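Local coordinates for protein phosphatidylserine synthase (Haemophilus influenzae, PDB 3HSI) that belongs to the phospholipase D superfamily of two-part enzymes, whose two halves each carry a PLD-type motif, at residues Y170-Y175 / Y363-V368. Numbering follows the deposited sequence.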
ATOM      1  N   TYR C 170      22.516 -16.737 -17.254  1.00 19.33           N
ATOM      2  CA  TYR C 170      21.160 -17.159 -17.006  1.00 18.80           C
ATOM      3  C   TYR C 170      20.685 -16.695 -15.626  1.00 18.90           C
ATOM      4  O   TYR C 170      21.476 -16.275 -14.744  1.00 17.88           O
ATOM      5  CB  TYR C 170      20.974 -18.689 -17.188  1.00 18.72           C
ATOM      6  CG  TYR C 170      21.702 -19.480 -16.146  1.00 19.20           C
ATOM      7  CD1 TYR C 170      21.038 -19.904 -14.985  1.00 17.22           C
ATOM      8  CD2 TYR C 170      23.082 -19.783 -16.292  1.00 18.60           C
ATOM      9  CE1 TYR C 170      21.710 -20.611 -13.987  1.00 17.07           C
ATOM     10  CE2 TYR C 170      23.757 -20.508 -15.307  1.00 17.46           C
ATOM     11  CZ  TYR C 170      23.056 -20.915 -14.147  1.00 18.98           C
ATOM     12  OH  TYR C 170      23.689 -21.613 -13.138  1.00 16.32           O
ATOM     13  N   ARG C 171      19.366 -16.745 -15.495  1.00 18.73           N
ATOM     14  CA  ARG C 171      18.628 -16.442 -14.289  1.00 19.70           C
ATOM     15  C   ARG C 171      17.832 -17.721 -13.999  1.00 19.53           C
ATOM     16  O   ARG C 171      16.984 -18.132 -14.813  1.00 19.20           O
ATOM     17  CB  ARG C 171      17.696 -15.255 -14.553  1.00 19.57           C
ATOM     18  CG  ARG C 171      16.953 -14.730 -13.341  1.00 21.70           C
ATOM     19  CD  ARG C 171      16.530 -13.326 -13.592  1.00 25.74           C
ATOM     20  NE  ARG C 171      15.686 -12.798 -12.530  1.00 31.96           N
ATOM     21  CZ  ARG C 171      16.148 -12.448 -11.330  1.00 34.97           C
ATOM     22  NH1 ARG C 171      17.442 -12.596 -11.044  1.00 36.60           N
ATOM     23  NH2 ARG C 171      15.329 -11.931 -10.417  1.00 35.49           N
ATOM     24  N   TYR C 172      18.146 -18.353 -12.867  1.00 20.61           N
ATOM     25  CA  TYR C 172      17.681 -19.707 -12.514  1.00 21.46           C
ATOM     26  C   TYR C 172      16.257 -19.673 -11.994  1.00 22.49           C
ATOM     27  O   TYR C 172      15.916 -18.858 -11.120  1.00 22.64           O
ATOM     28  CB  TYR C 172      18.619 -20.311 -11.467  1.00 21.60           C
ATOM     29  CG  TYR C 172      18.612 -21.827 -11.282  1.00 22.71           C
ATOM     30  CD1 TYR C 172      18.332 -22.703 -12.343  1.00 22.45           C
ATOM     31  CD2 TYR C 172      18.951 -22.384 -10.036  1.00 22.13           C
ATOM     32  CE1 TYR C 172      18.364 -24.099 -12.166  1.00 22.50           C
ATOM     33  CE2 TYR C 172      18.991 -23.762  -9.841  1.00 23.52           C
ATOM     34  CZ  TYR C 172      18.702 -24.615 -10.913  1.00 23.88           C
ATOM     35  OH  TYR C 172      18.758 -25.968 -10.713  1.00 21.77           O
ATOM     36  N   ASP C 173      15.404 -20.514 -12.568  1.00 22.63           N
ATOM     37  CA  ASP C 173      14.060 -20.665 -12.045  1.00 23.87           C
ATOM     38  C   ASP C 173      13.729 -22.168 -11.999  1.00 24.71           C
ATOM     39  O   ASP C 173      14.617 -23.037 -12.241  1.00 23.58           O
ATOM     40  CB  ASP C 173      13.054 -19.854 -12.918  1.00 24.61           C
ATOM     41  CG  ASP C 173      11.890 -19.261 -12.105  1.00 27.18           C
ATOM     42  OD1 ASP C 173      11.097 -20.044 -11.568  1.00 31.36           O
ATOM     43  OD2 ASP C 173      11.751 -18.022 -12.000  1.00 28.62           O
ATOM     44  N   ARG C 174      12.467 -22.481 -11.686  1.00 24.37           N
ATOM     45  CA  ARG C 174      11.978 -23.851 -11.765  1.00 24.72           C
ATOM     46  C   ARG C 174      10.960 -23.974 -12.865  1.00 24.30           C
ATOM     47  O   ARG C 174      10.297 -23.010 -13.185  1.00 23.64           O
ATOM     48  CB  ARG C 174      11.326 -24.260 -10.458  1.00 25.46           C
ATOM     49  CG  ARG C 174      12.301 -24.545  -9.373  1.00 27.76           C
ATOM     50  CD  ARG C 174      11.554 -24.780  -8.088  1.00 29.61           C
ATOM     51  NE  ARG C 174      10.886 -26.076  -8.059  1.00 28.76           N
ATOM     52  CZ  ARG C 174       9.797 -26.339  -7.339  1.00 29.12           C
ATOM     53  NH1 ARG C 174       9.227 -25.393  -6.606  1.00 31.10           N
ATOM     54  NH2 ARG C 174       9.293 -27.561  -7.326  1.00 30.61           N
ATOM     55  N   TYR C 175      10.845 -25.162 -13.466  1.00 23.67           N
ATOM     56  CA  TYR C 175       9.992 -25.322 -14.643  1.00 23.10           C
ATOM     57  C   TYR C 175       9.304 -26.663 -14.569  1.00 23.27           C
ATOM     58  O   TYR C 175       9.970 -27.697 -14.453  1.00 22.15           O
ATOM     59  CB  TYR C 175      10.830 -25.241 -15.951  1.00 23.68           C
ATOM     60  CG  TYR C 175      12.017 -24.306 -15.826  1.00 21.62           C
ATOM     61  CD1 TYR C 175      11.904 -22.953 -16.132  1.00 20.97           C
ATOM     62  CD2 TYR C 175      13.233 -24.766 -15.335  1.00 22.30           C
ATOM     63  CE1 TYR C 175      12.988 -22.098 -16.011  1.00 21.19           C
ATOM     64  CE2 TYR C 175      14.324 -23.912 -15.187  1.00 20.00           C
ATOM     65  CZ  TYR C 175      14.196 -22.587 -15.512  1.00 20.83           C
ATOM     66  OH  TYR C 175      15.283 -21.762 -15.331  1.00 19.87           O
ATOM     67  N   TYR C 363      19.715 -15.758  -9.319  1.00 20.22           N
ATOM     68  CA  TYR C 363      18.855 -16.738  -8.714  1.00 21.32           C
ATOM     69  C   TYR C 363      17.445 -16.217  -8.550  1.00 21.26           C
ATOM     70  O   TYR C 363      17.233 -15.246  -7.883  1.00 20.87           O
ATOM     71  CB  TYR C 363      19.441 -17.125  -7.363  1.00 20.37           C
ATOM     72  CG  TYR C 363      18.665 -18.124  -6.548  1.00 21.29           C
ATOM     73  CD1 TYR C 363      18.917 -19.475  -6.683  1.00 20.10           C
ATOM     74  CD2 TYR C 363      17.731 -17.708  -5.575  1.00 23.46           C
ATOM     75  CE1 TYR C 363      18.278 -20.400  -5.909  1.00 22.31           C
ATOM     76  CE2 TYR C 363      17.054 -18.641  -4.787  1.00 21.95           C
ATOM     77  CZ  TYR C 363      17.346 -19.998  -4.958  1.00 23.63           C
ATOM     78  OH  TYR C 363      16.713 -20.984  -4.230  1.00 21.59           O
ATOM     79  N   HIS C 364      16.476 -16.914  -9.127  1.00 22.27           N
ATOM     80  CA  HIS C 364      15.094 -16.514  -8.980  1.00 23.40           C
ATOM     81  C   HIS C 364      14.150 -17.701  -8.678  1.00 23.76           C
ATOM     82  O   HIS C 364      13.055 -17.747  -9.220  1.00 24.23           O
ATOM     83  CB  HIS C 364      14.663 -15.848 -10.278  1.00 23.97           C
ATOM     84  CG  HIS C 364      13.390 -15.073 -10.173  1.00 27.85           C
ATOM     85  ND1 HIS C 364      12.245 -15.416 -10.882  1.00 28.59           N
ATOM     86  CD2 HIS C 364      13.078 -13.969  -9.447  1.00 24.69           C
ATOM     87  CE1 HIS C 364      11.288 -14.549 -10.597  1.00 27.96           C
ATOM     88  NE2 HIS C 364      11.765 -13.669  -9.724  1.00 29.59           N
ATOM     89  N   LEU C 365      14.563 -18.654  -7.843  1.00 23.34           N
ATOM     90  CA  LEU C 365      13.703 -19.811  -7.542  1.00 24.25           C
ATOM     91  C   LEU C 365      12.755 -19.520  -6.391  1.00 23.90           C
ATOM     92  O   LEU C 365      13.119 -18.863  -5.396  1.00 22.82           O
ATOM     93  CB  LEU C 365      14.521 -21.054  -7.162  1.00 24.93           C
ATOM     94  CG  LEU C 365      15.598 -21.617  -8.062  1.00 26.87           C
ATOM     95  CD1 LEU C 365      16.341 -22.671  -7.254  1.00 28.94           C
ATOM     96  CD2 LEU C 365      15.021 -22.250  -9.237  1.00 28.88           C
ATOM     97  N   LYS C 366      11.541 -20.022  -6.553  1.00 24.36           N
ATOM     98  CA  LYS C 366      10.481 -19.977  -5.528  1.00 24.40           C
ATOM     99  C   LYS C 366       9.952 -21.412  -5.424  1.00 23.81           C
ATOM    100  O   LYS C 366       9.875 -22.124  -6.431  1.00 22.85           O
ATOM    101  CB  LYS C 366       9.318 -19.080  -5.977  1.00 25.29           C
ATOM    102  CG  LYS C 366       9.675 -17.706  -6.570  1.00 28.37           C
ATOM    103  CD  LYS C 366       9.670 -17.755  -8.076  1.00 31.93           C
ATOM    104  CE  LYS C 366       9.983 -16.394  -8.666  1.00 36.32           C
ATOM    105  NZ  LYS C 366       8.962 -15.274  -8.394  1.00 39.18           N
ATOM    106  N   GLY C 367       9.608 -21.832  -4.214  1.00 23.38           N
ATOM    107  CA  GLY C 367       9.002 -23.137  -3.974  1.00 22.72           C
ATOM    108  C   GLY C 367       8.798 -23.415  -2.498  1.00 22.38           C
ATOM    109  O   GLY C 367       9.426 -22.790  -1.618  1.00 22.18           O
ATOM    110  N   VAL C 368       7.861 -24.304  -2.214  1.00 22.74           N
ATOM    111  CA  VAL C 368       7.599 -24.766  -0.836  1.00 21.98           C
ATOM    112  C   VAL C 368       7.378 -26.251  -0.945  1.00 21.53           C
ATOM    113  O   VAL C 368       6.648 -26.703  -1.807  1.00 20.75           O
ATOM    114  CB  VAL C 368       6.358 -24.107  -0.179  1.00 23.11           C
ATOM    115  CG1 VAL C 368       6.086 -24.750   1.177  1.00 22.10           C
ATOM    116  CG2 VAL C 368       6.531 -22.558  -0.009  1.00 20.78           C
TER
HETATM  117  O   HOH W   1      10.754 -20.742  -9.286  1.00 36.82           O
HETATM  118  O   HOH W   2       7.719 -26.673  -4.396  1.00 30.54           O
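H364 and D173 meet through a hydrogen bond from ND1 of the imidazole to OD2 of the carboxylate, 2.9 Å long with an N-H...O angle of 155°. OD2 is approached nearly along its C-O bond, the carboxylate and ring planes 63° apart. The same histidine's backbone N also donates to O of Y172, the residue before D173 (2.8 Å). R171, extended with CG anti to its backbone N (chi1 -174°), lays one guanidinium face over H364 CB and brings NH2 to 3.2 Å from H364 CD2; D312 takes NH2 in a salt bridge. L365 CD2 makes a CH-pi contact over the Y172 ring, and I415 backs both residues. R174 NH1 reaches K366 O only weakly (3.3 Å), while R174 NH2 forms a salt bridge with E411. In the second shell, D173 OD1 accepts R174 N and Y175 OH accepts D173 N. Strand 171-179 of one mixed sheet pairs in parallel with 362-363 (bridge Y172-Y363), just ahead of strand 367-370 of the other, joining the chain's halves in its buried middle. H364 and K366 (NZ hydrogen-bonded to N381 OD1) belong to an HKD (HxKxxxxD) motif. ND1 donation to D173 fixes the ring's rotation, consistent with the carboxylate supporting an HKD histidine in relatives.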